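Local coordinates for protein probable benzoylformate decarboxylase (Rhodococcus jostii, PDB 7ORX) that belongs to the thiamine diphosphate-dependent enzymes, with three alpha/beta domains in each chain and thiamine diphosphate bound in the model, at residues S61-E66 against Q417-D422; V116-L121 against S129-C134; N194-T199 against R297-T302; D222-A227 against T247-F252; T498-A503 against T507-S512. All coordinates share one frame; numbering follows the deposited sequence.

Overall arrangement
From the N terminus, the chain first enters interaction 1 at the end of helix 50-64, and this contact closes only at residues 417-422, joining the N-terminal and C-terminal cofactor-binding domains. Interactions 2, 3 and 4 lie inside that long loop. Interaction 2 is a short closure at the edge of the N-terminal sheet. Interaction 3 ties helix 190-202 to strand 297-302 of the central domain, and interaction 4 is nested within it, its centre about 18 Å from that of interaction 3. Interaction 5 follows in series in the C-terminal domain, a local strand-helix closure. None of the loops cross, and the five contacts stay physically separate.

Interaction 1: residues S61-E66 against Q417-D422; sequences SLVTGE and QLASPD
Val63 and Thr64, on the last turn of helix 50-64, pack against Ala419 of segment 417-422. The apolar part centres on the Ala419 methyl: its CB lies 4.0 Å from Val63 CB and 3.9 Å from Thr64 CG2, so one methyl group meets two consecutive side chains of the helix. Val63 CG1 stands anti to its own backbone N (chi1 170°), a torsion that carries this branch on past Ala419 to the hydroxyl of Ser420, with 3.4 Å between Val63 CG1 and Ser420 OG.

The polar ends of Thr64 and Gln417 are engaged on their own sides. Thr64 OG1 accepts from Glu66 N at 3.1 Å in an ST turn, with an N-H...O angle of 162°, and also bonds Tyr60 O, which turns the hydroxyl to its own helix and leaves CG2 for Ala419. Gly65, with positive phi, ends the helix here. On the partner segment Gln417 OE1 accepts from Val425 N and NE2 bonds Arg423 O, while Ala419 also rests on Tyr60. Since mostly aliphatic carbon meets at this junction of the N-terminal and C-terminal domains and the threonine hydroxyl is spent locally, its cohesion probably comes mainly from dispersion and burial, with little directional constraint.

Interaction 2: residues V116-L121 against S129-C134; sequences VDAGTL and SSEPTC
Ala118 directs its methyl at the carboxylate of Glu131, and its CB comes to 3.7 Å from Glu131 OE1. This is van der Waals packing, because the oxygen has its polar partners in the sheet: Ser160 OG of the adjacent strand 157-162 and Gln101 NE2 of strand 95-101, one strand further in, both bond Glu131 OE1. The glutamate reaches that place with CG anti to the backbone N (chi1 -173°) and an extended chain beyond it.

At Gly119 the contact becomes polar. Ser129 OG donates to Gly119 O at 2.9 Å, and the C=O...O angle of 111° with the donor in the carbonyl plane places the hydroxyl on a lone pair. The backbones are nearest at this same pair. Ser129 belongs to strand 128-130, the outermost strand within this chain of the six-stranded parallel sheet of the N-terminal domain, and its neighbour 157-162 is joined to it through Ser130. The weakly bonded helix 118-121 sits beside the last strand this chain contributes.

Further along, Leu121 N bonds Asp117 O at 3.2 Å within that helix. Leu121 and Asp117 pack on Pro124 of a second subunit, whereas Glu131 touches Thr133 of a third, and Thr133 OG1 bonds Arg104 O there.

Interaction 3: residues N194-T199 against R297-T302; sequences NDLIET and RLIHVT
Thr199 lays its CG2 methyl over one face of the Arg297 guanidinium, with Thr199 CG2 3.8 Å from Arg297 CZ. The two side chains cross obliquely. Arg297 gets there by a bend at chi3 (-43°) that turns the guanidinium toward Thr199. The charged group has its main polar partner in the adjacent strand, where Glu315 OE1 forms a salt bridge with Arg297 NH2.

The threonine's orientation is fixed by its hydroxyl. Thr199 OG1 bonds Asp195 O at 2.6 Å, tilted 34° from the carbonyl plane, while Thr199 N reaches the same oxygen at 3.0 Å from the opposite face. With OG1 held to its own helix, CG2 takes the place anti to the backbone N, and this sends the methyl to the strand.

One turn back, Leu196 CD1 meets Ile299 CG2 at 3.7 Å, the two side chains running past each other in opposite directions. Tyr317 and Leu328 border this patch. The helix and strand segments have axes 11.4 Å apart and run at 140°, so the helix lies as a layer on the parallel sheet; the strand order 3-2-1-4-5-6 of this sheet is that of the Rossmann fold. The contact thus sets a buried Leu196-Ile299 pair beside a more solvent-accessible Thr199-Arg297 pair, where a methyl lies against one face of a cation whose charge is probably largely balanced by Glu315.

Interaction 4: residues D222-A227 against T247-F252; sequences DAVLLA and TRHPSF
Val224 and His249 meet at an oblique angle, with Val224 CG1 3.9 Å from His249 NE2 and 4.1 Å from His249 CD2. The valine presents CG1, the branch anti to its backbone N. His249 also has CG anti to its N (chi1 -170°), which extends the imidazole from the turn to the helix.

Several neighbours fix the ring's rotation. Ser251 N donates to His249 ND1 at 3.0 Å, the donor tilted 24° from the ring plane. Pro250 CD lies over one face, Phe245 meets the imidazole edge-to-face, and NE2 bonds OE2 of Glu228, the next residue of helix 220-230. One helical turn on from Val224, Ala227 CB is 3.7 Å from Ser251 OG. That hydroxyl, anti to the carbonyl carbon and beside the backbone N, bonds Ala232 O, so the methyl merely packs against a satisfied group.

The backbone here is a type I turn from His249 to Phe252, leading into edge strand 252-255 of the central Rossmann-like sheet; helix 220-230 packs on the same sheet, Ala227 on Val234. Because ND1 accepts a backbone N-H, the proton is probably on NE2, facing Glu228. The ring would then be held by polar bonds at both nitrogens, one of them to this helix, while its contact with 222-227 is purely van der Waals.

Interaction 5: residues T498-A503 against T507-S512; sequences TAVATA and TTAFKS
Ala503 O is gripped by two donors of Thr507: the backbone N at 2.9 Å, with an N-H...O angle of 167°, and the side-chain OG1 at 3.2 Å. They arrive from opposite faces of the carbonyl plane, the hydroxyl 35° above it and off the lone pairs. The N bond is the regular i to i+4 bond of the opening turn of helix 503-515. The second becomes possible because Thr507 OG1 lies beside its backbone N (chi1 -71°), a hydroxyl folded back along its own helix.

The segments belong to one beta-alpha-beta unit: strand 496-500, the outermost of the parallel C-terminal sheet within this chain, then this helix and strand 520-525, which pairs with it through Thr498 and Val500. Thr502 at the N-cap position bonds Asp505 N through OG1, capping the helix start after the chain leaves the strand.

Helix and strand close on each other at Ala509. Its CB is 4.0 Å from Val500 CG2 and 3.9 Å from Thr498 OG1, so one methyl sits over two side chains of alternate strand residues on the same face. Val500 also touches Asp505 and Phe506 earlier in the same helix, while Ala503 and Thr507 pack on Leu364 of helix 358-368.

Interaction 1: residues S61-E66 against Q417-D422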
# COMPACT_ATOMS: atom_id res chain seq x y z
N SER C 61 -4.66 -2.31 -28.26
CA SER C 61 -5.12 -1.03 -27.74
C SER C 61 -4.43 0.15 -28.42
O SER C 61 -5.08 1.14 -28.73
CB SER C 61 -4.93 -0.99 -26.27
OG SER C 61 -5.00 0.36 -25.83
N LEU C 62 -3.13 0.06 -28.61
CA LEU C 62 -2.33 1.18 -29.17
C LEU C 62 -2.78 1.48 -30.60
O LEU C 62 -2.84 2.64 -30.99
CB LEU C 62 -0.85 0.80 -29.13
CG LEU C 62 -0.23 0.87 -27.74
CD1 LEU C 62 1.05 0.05 -27.65
CD2 LEU C 62 0.04 2.29 -27.38
N VAL C 63 -3.12 0.46 -31.36
CA VAL C 63 -3.49 0.68 -32.77
C VAL C 63 -4.87 1.31 -32.82
O VAL C 63 -5.02 2.28 -33.59
CB VAL C 63 -3.41 -0.61 -33.57
CG1 VAL C 63 -4.02 -0.41 -34.95
CG2 VAL C 63 -1.98 -1.14 -33.66
N THR C 64 -5.81 0.81 -32.01
CA THR C 64 -7.24 1.19 -32.08
C THR C 64 -7.48 2.50 -31.34
O THR C 64 -8.33 3.26 -31.80
CB THR C 64 -8.15 0.10 -31.48
OG1 THR C 64 -7.79 -0.06 -30.12
CG2 THR C 64 -8.03 -1.24 -32.16
N GLY C 65 -6.76 2.74 -30.24
CA GLY C 65 -7.01 3.89 -29.37
C GLY C 65 -8.04 3.54 -28.31
O GLY C 65 -8.12 4.27 -27.33
N GLU C 66 -8.72 2.42 -28.44
CA GLU C 66 -9.91 2.06 -27.63
C GLU C 66 -9.48 1.33 -26.36
O GLU C 66 -8.41 0.68 -26.39
CB GLU C 66 -10.81 1.16 -28.45
CG GLU C 66 -11.40 1.85 -29.67
CD GLU C 66 -12.08 0.91 -30.64
OE1 GLU C 66 -11.70 -0.31 -30.71
OE2 GLU C 66 -13.05 1.41 -31.31
N GLN C 417 -1.38 -6.49 -35.07
CA GLN C 417 -1.75 -7.04 -36.38
C GLN C 417 -3.23 -7.42 -36.34
O GLN C 417 -3.94 -7.01 -37.26
CB GLN C 417 -0.90 -8.24 -36.77
CG GLN C 417 -1.22 -8.72 -38.17
CD GLN C 417 -0.91 -7.66 -39.21
OE1 GLN C 417 0.21 -7.60 -39.71
NE2 GLN C 417 -1.89 -6.83 -39.50
N LEU C 418 -3.66 -8.09 -35.28
CA LEU C 418 -5.09 -8.46 -35.05
C LEU C 418 -5.99 -7.22 -35.17
O LEU C 418 -7.11 -7.35 -35.61
CB LEU C 418 -5.20 -9.10 -33.67
CG LEU C 418 -6.59 -9.59 -33.32
CD1 LEU C 418 -7.07 -10.61 -34.35
CD2 LEU C 418 -6.63 -10.15 -31.90
N ALA C 419 -5.51 -6.07 -34.75
CA ALA C 419 -6.25 -4.80 -34.75
C ALA C 419 -6.18 -4.14 -36.11
O ALA C 419 -6.89 -3.15 -36.33
CB ALA C 419 -5.67 -3.87 -33.72
N SER C 420 -5.22 -4.55 -36.94
CA SER C 420 -4.80 -3.83 -38.17
C SER C 420 -5.16 -4.66 -39.39
O SER C 420 -4.30 -5.33 -39.94
CB SER C 420 -3.35 -3.43 -38.12
OG SER C 420 -3.25 -2.05 -37.83
N PRO C 421 -6.41 -4.57 -39.90
CA PRO C 421 -6.86 -5.42 -40.99
C PRO C 421 -6.20 -5.03 -42.33
O PRO C 421 -5.98 -5.92 -43.08
CB PRO C 421 -8.38 -5.21 -40.98
CG PRO C 421 -8.56 -3.79 -40.51
CD PRO C 421 -7.43 -3.57 -39.53
N ASP C 422 -5.88 -3.74 -42.57
CA ASP C 422 -5.39 -3.24 -43.90
C ASP C 422 -3.90 -2.84 -43.87
O ASP C 422 -3.49 -2.10 -44.77
CB ASP C 422 -6.14 -1.99 -44.37
CG ASP C 422 -7.62 -2.02 -44.10
OD1 ASP C 422 -8.26 -3.01 -44.54
OD2 ASP C 422 -8.14 -1.04 -43.45

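Interaction 2: residues V116-L121 against S129-C134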
# COMPACT_ATOMS: atom_id res chain seq x y z
N VAL C 116 -4.64 -12.51 -1.96
CA VAL C 116 -4.67 -11.84 -0.62
C VAL C 116 -4.33 -10.35 -0.83
O VAL C 116 -3.18 -10.08 -1.22
CB VAL C 116 -3.71 -12.53 0.38
CG1 VAL C 116 -3.96 -12.06 1.82
CG2 VAL C 116 -3.78 -14.05 0.30
N ASP C 117 -5.29 -9.43 -0.61
CA ASP C 117 -5.17 -7.97 -0.87
C ASP C 117 -5.00 -7.75 -2.37
O ASP C 117 -3.88 -7.37 -2.80
CB ASP C 117 -3.98 -7.31 -0.14
CG ASP C 117 -4.08 -7.23 1.38
OD1 ASP C 117 -5.08 -7.78 1.96
OD2 ASP C 117 -3.17 -6.60 2.00
N ALA C 118 -6.05 -7.99 -3.15
CA ALA C 118 -5.98 -7.93 -4.62
C ALA C 118 -5.74 -6.49 -5.09
O ALA C 118 -4.98 -6.31 -6.09
CB ALA C 118 -7.25 -8.52 -5.20
N GLY C 119 -6.36 -5.52 -4.40
CA GLY C 119 -6.17 -4.06 -4.56
C GLY C 119 -4.72 -3.61 -4.41
O GLY C 119 -4.31 -2.67 -5.13
N THR C 120 -3.96 -4.23 -3.50
CA THR C 120 -2.52 -3.93 -3.24
C THR C 120 -1.63 -4.54 -4.33
O THR C 120 -0.65 -3.87 -4.72
CB THR C 120 -2.06 -4.42 -1.85
OG1 THR C 120 -3.03 -4.05 -0.86
CG2 THR C 120 -0.69 -3.90 -1.46
N LEU C 121 -1.91 -5.77 -4.78
CA LEU C 121 -1.02 -6.56 -5.67
C LEU C 121 -0.50 -5.67 -6.82
O LEU C 121 0.76 -5.56 -6.96
CB LEU C 121 -1.77 -7.81 -6.16
CG LEU C 121 -0.99 -8.78 -7.08
CD1 LEU C 121 0.26 -9.39 -6.41
CD2 LEU C 121 -1.93 -9.87 -7.57
N SER C 129 -7.64 0.56 -8.88
CA SER C 129 -7.88 -0.89 -8.68
C SER C 129 -8.98 -1.09 -7.64
O SER C 129 -9.03 -0.32 -6.72
CB SER C 129 -6.57 -1.58 -8.32
OG SER C 129 -6.43 -1.74 -6.91
N SER C 130 -9.83 -2.09 -7.81
CA SER C 130 -10.96 -2.40 -6.91
C SER C 130 -11.11 -3.90 -6.76
O SER C 130 -11.02 -4.56 -7.77
CB SER C 130 -12.23 -1.81 -7.43
OG SER C 130 -13.28 -1.98 -6.46
N GLU C 131 -11.31 -4.39 -5.53
CA GLU C 131 -12.06 -5.66 -5.32
C GLU C 131 -13.46 -5.24 -4.85
O GLU C 131 -13.60 -4.93 -3.68
CB GLU C 131 -11.32 -6.60 -4.35
CG GLU C 131 -11.97 -8.00 -4.23
CD GLU C 131 -11.14 -9.14 -3.61
OE1 GLU C 131 -10.55 -9.97 -4.39
OE2 GLU C 131 -11.15 -9.26 -2.36
N PRO C 132 -14.53 -5.23 -5.69
CA PRO C 132 -15.84 -4.75 -5.23
C PRO C 132 -16.24 -5.40 -3.90
O PRO C 132 -15.90 -6.56 -3.66
CB PRO C 132 -16.83 -5.17 -6.32
CG PRO C 132 -15.95 -5.39 -7.55
CD PRO C 132 -14.59 -5.80 -7.04
N THR C 133 -16.95 -4.66 -3.05
CA THR C 133 -17.28 -5.13 -1.68
C THR C 133 -18.42 -6.17 -1.70
O THR C 133 -18.63 -6.82 -0.66
CB THR C 133 -17.60 -3.92 -0.81
OG1 THR C 133 -18.67 -3.22 -1.45
CG2 THR C 133 -16.36 -3.08 -0.62
N CYS C 134 -19.12 -6.33 -2.83
CA CYS C 134 -20.18 -7.34 -3.00
C CYS C 134 -20.44 -7.60 -4.49
O CYS C 134 -20.12 -6.77 -5.30
CB CYS C 134 -21.48 -6.87 -2.34
SG CYS C 134 -21.92 -5.19 -2.85

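Interaction 3: residues N194-T199 against R297-T302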
# COMPACT_ATOMS: atom_id res chain seq x y z
N ASN C 194 -3.76 32.76 -26.95
CA ASN C 194 -3.10 33.98 -27.50
C ASN C 194 -1.71 34.13 -26.86
O ASN C 194 -0.83 34.63 -27.57
CB ASN C 194 -3.98 35.23 -27.35
CG ASN C 194 -5.30 35.11 -28.07
OD1 ASN C 194 -5.40 34.67 -29.21
ND2 ASN C 194 -6.36 35.44 -27.37
N ASP C 195 -1.50 33.66 -25.62
CA ASP C 195 -0.17 33.60 -24.95
C ASP C 195 0.74 32.61 -25.70
O ASP C 195 1.87 33.00 -26.00
CB ASP C 195 -0.23 33.13 -23.50
CG ASP C 195 -1.08 34.03 -22.61
OD1 ASP C 195 -1.00 35.29 -22.74
OD2 ASP C 195 -1.86 33.45 -21.82
N LEU C 196 0.27 31.38 -25.96
CA LEU C 196 1.00 30.36 -26.75
C LEU C 196 1.37 30.96 -28.11
O LEU C 196 2.55 30.86 -28.47
CB LEU C 196 0.18 29.08 -26.94
CG LEU C 196 0.48 27.91 -26.00
CD1 LEU C 196 1.96 27.80 -25.68
CD2 LEU C 196 -0.27 28.01 -24.69
N ILE C 197 0.42 31.57 -28.84
CA ILE C 197 0.69 32.00 -30.25
C ILE C 197 1.62 33.22 -30.21
O ILE C 197 2.53 33.27 -31.03
CB ILE C 197 -0.54 32.19 -31.15
CG1 ILE C 197 -0.95 33.66 -31.27
CG2 ILE C 197 -1.70 31.29 -30.75
CD1 ILE C 197 -1.36 34.08 -32.66
N GLU C 198 1.47 34.14 -29.27
CA GLU C 198 2.43 35.27 -29.13
C GLU C 198 3.82 34.67 -28.93
O GLU C 198 4.68 34.94 -29.76
CB GLU C 198 2.06 36.23 -27.99
CG GLU C 198 2.90 37.50 -27.99
CD GLU C 198 2.14 38.79 -27.60
OE1 GLU C 198 1.16 38.74 -26.77
OE2 GLU C 198 2.52 39.89 -28.11
N THR C 199 4.02 33.80 -27.94
CA THR C 199 5.35 33.21 -27.62
C THR C 199 5.95 32.51 -28.85
O THR C 199 7.19 32.56 -29.01
CB THR C 199 5.28 32.15 -26.51
OG1 THR C 199 4.39 32.61 -25.50
CG2 THR C 199 6.62 31.88 -25.87
N ARG C 297 13.96 28.99 -23.25
CA ARG C 297 12.75 28.79 -22.40
C ARG C 297 11.97 27.64 -23.03
O ARG C 297 11.93 27.53 -24.26
CB ARG C 297 11.91 30.07 -22.24
CG ARG C 297 11.57 30.78 -23.54
CD ARG C 297 10.58 31.94 -23.39
NE ARG C 297 9.47 31.60 -22.49
CZ ARG C 297 8.27 32.18 -22.46
NH1 ARG C 297 8.00 33.19 -23.26
NH2 ARG C 297 7.37 31.77 -21.58
N LEU C 298 11.42 26.78 -22.18
CA LEU C 298 10.74 25.53 -22.58
C LEU C 298 9.27 25.70 -22.24
O LEU C 298 9.00 26.02 -21.07
CB LEU C 298 11.40 24.37 -21.83
CG LEU C 298 10.94 22.97 -22.27
CD1 LEU C 298 12.09 21.96 -22.29
CD2 LEU C 298 9.83 22.48 -21.37
N ILE C 299 8.40 25.61 -23.25
CA ILE C 299 6.93 25.46 -23.14
C ILE C 299 6.61 23.99 -23.26
O ILE C 299 7.15 23.34 -24.14
CB ILE C 299 6.12 26.24 -24.19
CG1 ILE C 299 6.52 27.71 -24.29
CG2 ILE C 299 4.66 26.16 -23.85
CD1 ILE C 299 6.62 28.38 -22.96
N HIS C 300 5.69 23.49 -22.46
CA HIS C 300 5.45 22.05 -22.30
C HIS C 300 3.96 21.80 -22.32
O HIS C 300 3.29 22.35 -21.47
CB HIS C 300 6.11 21.64 -21.00
CG HIS C 300 5.95 20.21 -20.72
ND1 HIS C 300 6.03 19.72 -19.44
CD2 HIS C 300 5.72 19.17 -21.55
CE1 HIS C 300 5.84 18.42 -19.47
NE2 HIS C 300 5.67 18.05 -20.77
N VAL C 301 3.45 21.04 -23.28
CA VAL C 301 1.98 20.80 -23.43
C VAL C 301 1.70 19.30 -23.25
O VAL C 301 2.24 18.54 -24.02
CB VAL C 301 1.46 21.32 -24.78
CG1 VAL C 301 -0.03 21.05 -24.91
CG2 VAL C 301 1.77 22.79 -24.95
N THR C 302 0.83 18.91 -22.31
CA THR C 302 0.64 17.47 -21.99
C THR C 302 -0.78 17.24 -21.46
O THR C 302 -1.29 18.08 -20.73
CB THR C 302 1.78 16.99 -21.08
OG1 THR C 302 1.49 15.71 -20.54
CG2 THR C 302 1.99 17.88 -19.89

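Interaction 4: residues D222-A227 against T247-F252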
# COMPACT_ATOMS: atom_id res chain seq x y z
N ASP C 222 -1.36 17.94 -37.99
CA ASP C 222 -1.41 19.31 -37.40
C ASP C 222 -0.02 19.70 -36.87
O ASP C 222 0.36 20.86 -36.96
CB ASP C 222 -2.50 19.39 -36.32
CG ASP C 222 -3.91 19.18 -36.87
OD1 ASP C 222 -4.24 19.87 -37.87
OD2 ASP C 222 -4.71 18.38 -36.29
N ALA C 223 0.72 18.75 -36.32
CA ALA C 223 2.13 18.95 -35.98
C ALA C 223 2.89 19.34 -37.26
O ALA C 223 3.72 20.27 -37.21
CB ALA C 223 2.68 17.68 -35.42
N VAL C 224 2.62 18.65 -38.37
CA VAL C 224 3.27 18.94 -39.67
C VAL C 224 2.94 20.38 -40.04
O VAL C 224 3.88 21.14 -40.34
CB VAL C 224 2.88 17.97 -40.80
CG1 VAL C 224 3.11 18.59 -42.16
CG2 VAL C 224 3.60 16.64 -40.68
N LEU C 225 1.66 20.74 -39.99
CA LEU C 225 1.24 22.07 -40.49
C LEU C 225 1.91 23.15 -39.64
O LEU C 225 2.36 24.16 -40.17
CB LEU C 225 -0.28 22.13 -40.47
CG LEU C 225 -0.87 23.48 -40.88
CD1 LEU C 225 -0.37 23.94 -42.24
CD2 LEU C 225 -2.38 23.40 -40.85
N LEU C 226 2.04 22.90 -38.35
CA LEU C 226 2.64 23.86 -37.39
C LEU C 226 4.13 24.04 -37.68
O LEU C 226 4.59 25.17 -37.68
CB LEU C 226 2.40 23.36 -35.96
CG LEU C 226 3.00 24.25 -34.86
CD1 LEU C 226 2.45 25.67 -34.96
CD2 LEU C 226 2.71 23.68 -33.47
N ALA C 227 4.86 22.94 -37.91
CA ALA C 227 6.28 22.97 -38.32
C ALA C 227 6.41 23.74 -39.64
O ALA C 227 7.35 24.54 -39.73
CB ALA C 227 6.84 21.57 -38.42
N THR C 247 9.07 10.97 -40.90
CA THR C 247 10.56 10.96 -40.78
C THR C 247 11.26 11.50 -42.03
O THR C 247 12.48 11.62 -41.95
CB THR C 247 11.14 9.57 -40.50
OG1 THR C 247 10.98 8.74 -41.64
CG2 THR C 247 10.52 8.97 -39.25
N ARG C 248 10.55 11.79 -43.12
CA ARG C 248 11.22 12.36 -44.33
C ARG C 248 10.63 13.75 -44.63
O ARG C 248 10.76 14.27 -45.71
CB ARG C 248 11.16 11.41 -45.54
CG ARG C 248 11.71 10.02 -45.27
CD ARG C 248 13.17 10.03 -44.87
NE ARG C 248 14.05 10.36 -46.02
CZ ARG C 248 15.29 10.82 -45.90
NH1 ARG C 248 15.83 10.99 -44.70
NH2 ARG C 248 16.02 11.14 -46.96
N HIS C 249 9.97 14.33 -43.68
CA HIS C 249 9.58 15.75 -43.79
C HIS C 249 10.82 16.63 -43.67
O HIS C 249 11.71 16.35 -42.89
CB HIS C 249 8.55 16.09 -42.73
CG HIS C 249 7.95 17.43 -42.96
ND1 HIS C 249 8.51 18.54 -42.43
CD2 HIS C 249 6.86 17.83 -43.65
CE1 HIS C 249 7.79 19.60 -42.79
NE2 HIS C 249 6.75 19.18 -43.52
N PRO C 250 10.90 17.76 -44.42
CA PRO C 250 11.96 18.74 -44.22
C PRO C 250 12.35 19.05 -42.77
O PRO C 250 13.52 19.04 -42.47
CB PRO C 250 11.36 19.97 -44.91
CG PRO C 250 10.73 19.32 -46.13
CD PRO C 250 10.02 18.11 -45.55
N SER C 251 11.37 19.28 -41.90
CA SER C 251 11.57 19.67 -40.48
C SER C 251 12.17 18.53 -39.65
O SER C 251 12.78 18.81 -38.64
CB SER C 251 10.30 20.16 -39.88
OG SER C 251 9.94 21.45 -40.39
N PHE C 252 12.08 17.27 -40.07
CA PHE C 252 12.52 16.12 -39.23
C PHE C 252 14.02 16.17 -39.02
O PHE C 252 14.73 16.34 -40.03
CB PHE C 252 12.15 14.77 -39.84
CG PHE C 252 12.33 13.65 -38.86
CD1 PHE C 252 11.57 13.58 -37.71
CD2 PHE C 252 13.30 12.68 -39.08
CE1 PHE C 252 11.75 12.56 -36.80
CE2 PHE C 252 13.49 11.65 -38.17
CZ PHE C 252 12.70 11.60 -37.04

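Interaction 5: residues T498-A503 against T507-S512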
# COMPACT_ATOMS: atom_id res chain seq x y z
N THR C 498 12.37 -19.03 -41.23
CA THR C 498 13.63 -19.23 -42.01
C THR C 498 14.72 -18.37 -41.36
O THR C 498 14.38 -17.36 -40.77
CB THR C 498 13.40 -18.98 -43.51
OG1 THR C 498 14.03 -17.76 -43.95
CG2 THR C 498 11.93 -18.92 -43.89
N ALA C 499 15.98 -18.82 -41.42
CA ALA C 499 17.20 -18.09 -41.01
C ALA C 499 17.93 -17.62 -42.27
O ALA C 499 17.95 -18.31 -43.27
CB ALA C 499 18.10 -18.96 -40.16
N VAL C 500 18.61 -16.49 -42.16
CA VAL C 500 19.04 -15.66 -43.32
C VAL C 500 20.25 -14.89 -42.82
O VAL C 500 20.26 -14.56 -41.64
CB VAL C 500 17.84 -14.77 -43.71
CG1 VAL C 500 18.17 -13.30 -43.81
CG2 VAL C 500 17.15 -15.27 -44.96
N ALA C 501 21.28 -14.69 -43.63
CA ALA C 501 22.51 -14.01 -43.17
C ALA C 501 23.07 -13.08 -44.25
O ALA C 501 24.10 -12.44 -43.99
CB ALA C 501 23.52 -15.07 -42.77
N THR C 502 22.44 -12.98 -45.42
CA THR C 502 22.86 -12.04 -46.49
C THR C 502 21.66 -11.23 -46.95
O THR C 502 20.56 -11.69 -46.79
CB THR C 502 23.46 -12.78 -47.69
OG1 THR C 502 22.32 -13.34 -48.36
CG2 THR C 502 24.46 -13.85 -47.32
N ALA C 503 21.93 -10.06 -47.52
CA ALA C 503 20.97 -9.12 -48.10
C ALA C 503 20.13 -9.85 -49.16
O ALA C 503 18.92 -9.64 -49.15
CB ALA C 503 21.70 -7.95 -48.69
N THR C 507 16.15 -10.25 -48.64
CA THR C 507 15.20 -9.59 -49.58
C THR C 507 14.18 -10.63 -50.06
O THR C 507 13.01 -10.30 -50.16
CB THR C 507 15.91 -8.92 -50.77
OG1 THR C 507 16.59 -7.78 -50.26
CG2 THR C 507 14.98 -8.55 -51.90
N THR C 508 14.61 -11.86 -50.30
CA THR C 508 13.78 -13.01 -50.78
C THR C 508 12.79 -13.41 -49.67
O THR C 508 11.58 -13.38 -49.94
CB THR C 508 14.65 -14.19 -51.22
OG1 THR C 508 15.38 -13.79 -52.39
CG2 THR C 508 13.86 -15.44 -51.53
N ALA C 509 13.30 -13.79 -48.49
CA ALA C 509 12.51 -14.27 -47.33
C ALA C 509 11.45 -13.22 -46.96
O ALA C 509 10.31 -13.62 -46.68
CB ALA C 509 13.43 -14.63 -46.18
N PHE C 510 11.83 -11.95 -47.00
CA PHE C 510 10.96 -10.80 -46.66
C PHE C 510 9.87 -10.64 -47.71
O PHE C 510 8.72 -10.51 -47.30
CB PHE C 510 11.78 -9.52 -46.51
CG PHE C 510 11.05 -8.33 -45.93
CD1 PHE C 510 10.33 -8.43 -44.76
CD2 PHE C 510 11.13 -7.10 -46.55
CE1 PHE C 510 9.67 -7.32 -44.23
CE2 PHE C 510 10.46 -6.01 -46.04
CZ PHE C 510 9.73 -6.12 -44.88
N LYS C 511 10.20 -10.61 -49.00
CA LYS C 511 9.22 -10.46 -50.11
C LYS C 511 8.15 -11.53 -49.96
O LYS C 511 6.94 -11.23 -50.17
CB LYS C 511 9.90 -10.63 -51.48
CG LYS C 511 9.29 -9.83 -52.62
CD LYS C 511 8.25 -10.59 -53.41
CE LYS C 511 8.85 -11.54 -54.40
NZ LYS C 511 9.30 -10.79 -55.59
N SER C 512 8.59 -12.72 -49.56
CA SER C 512 7.79 -13.95 -49.37
C SER C 512 6.88 -13.80 -48.16
O SER C 512 5.66 -13.99 -48.31
CB SER C 512 8.71 -15.12 -49.19
OG SER C 512 7.98 -16.33 -49.20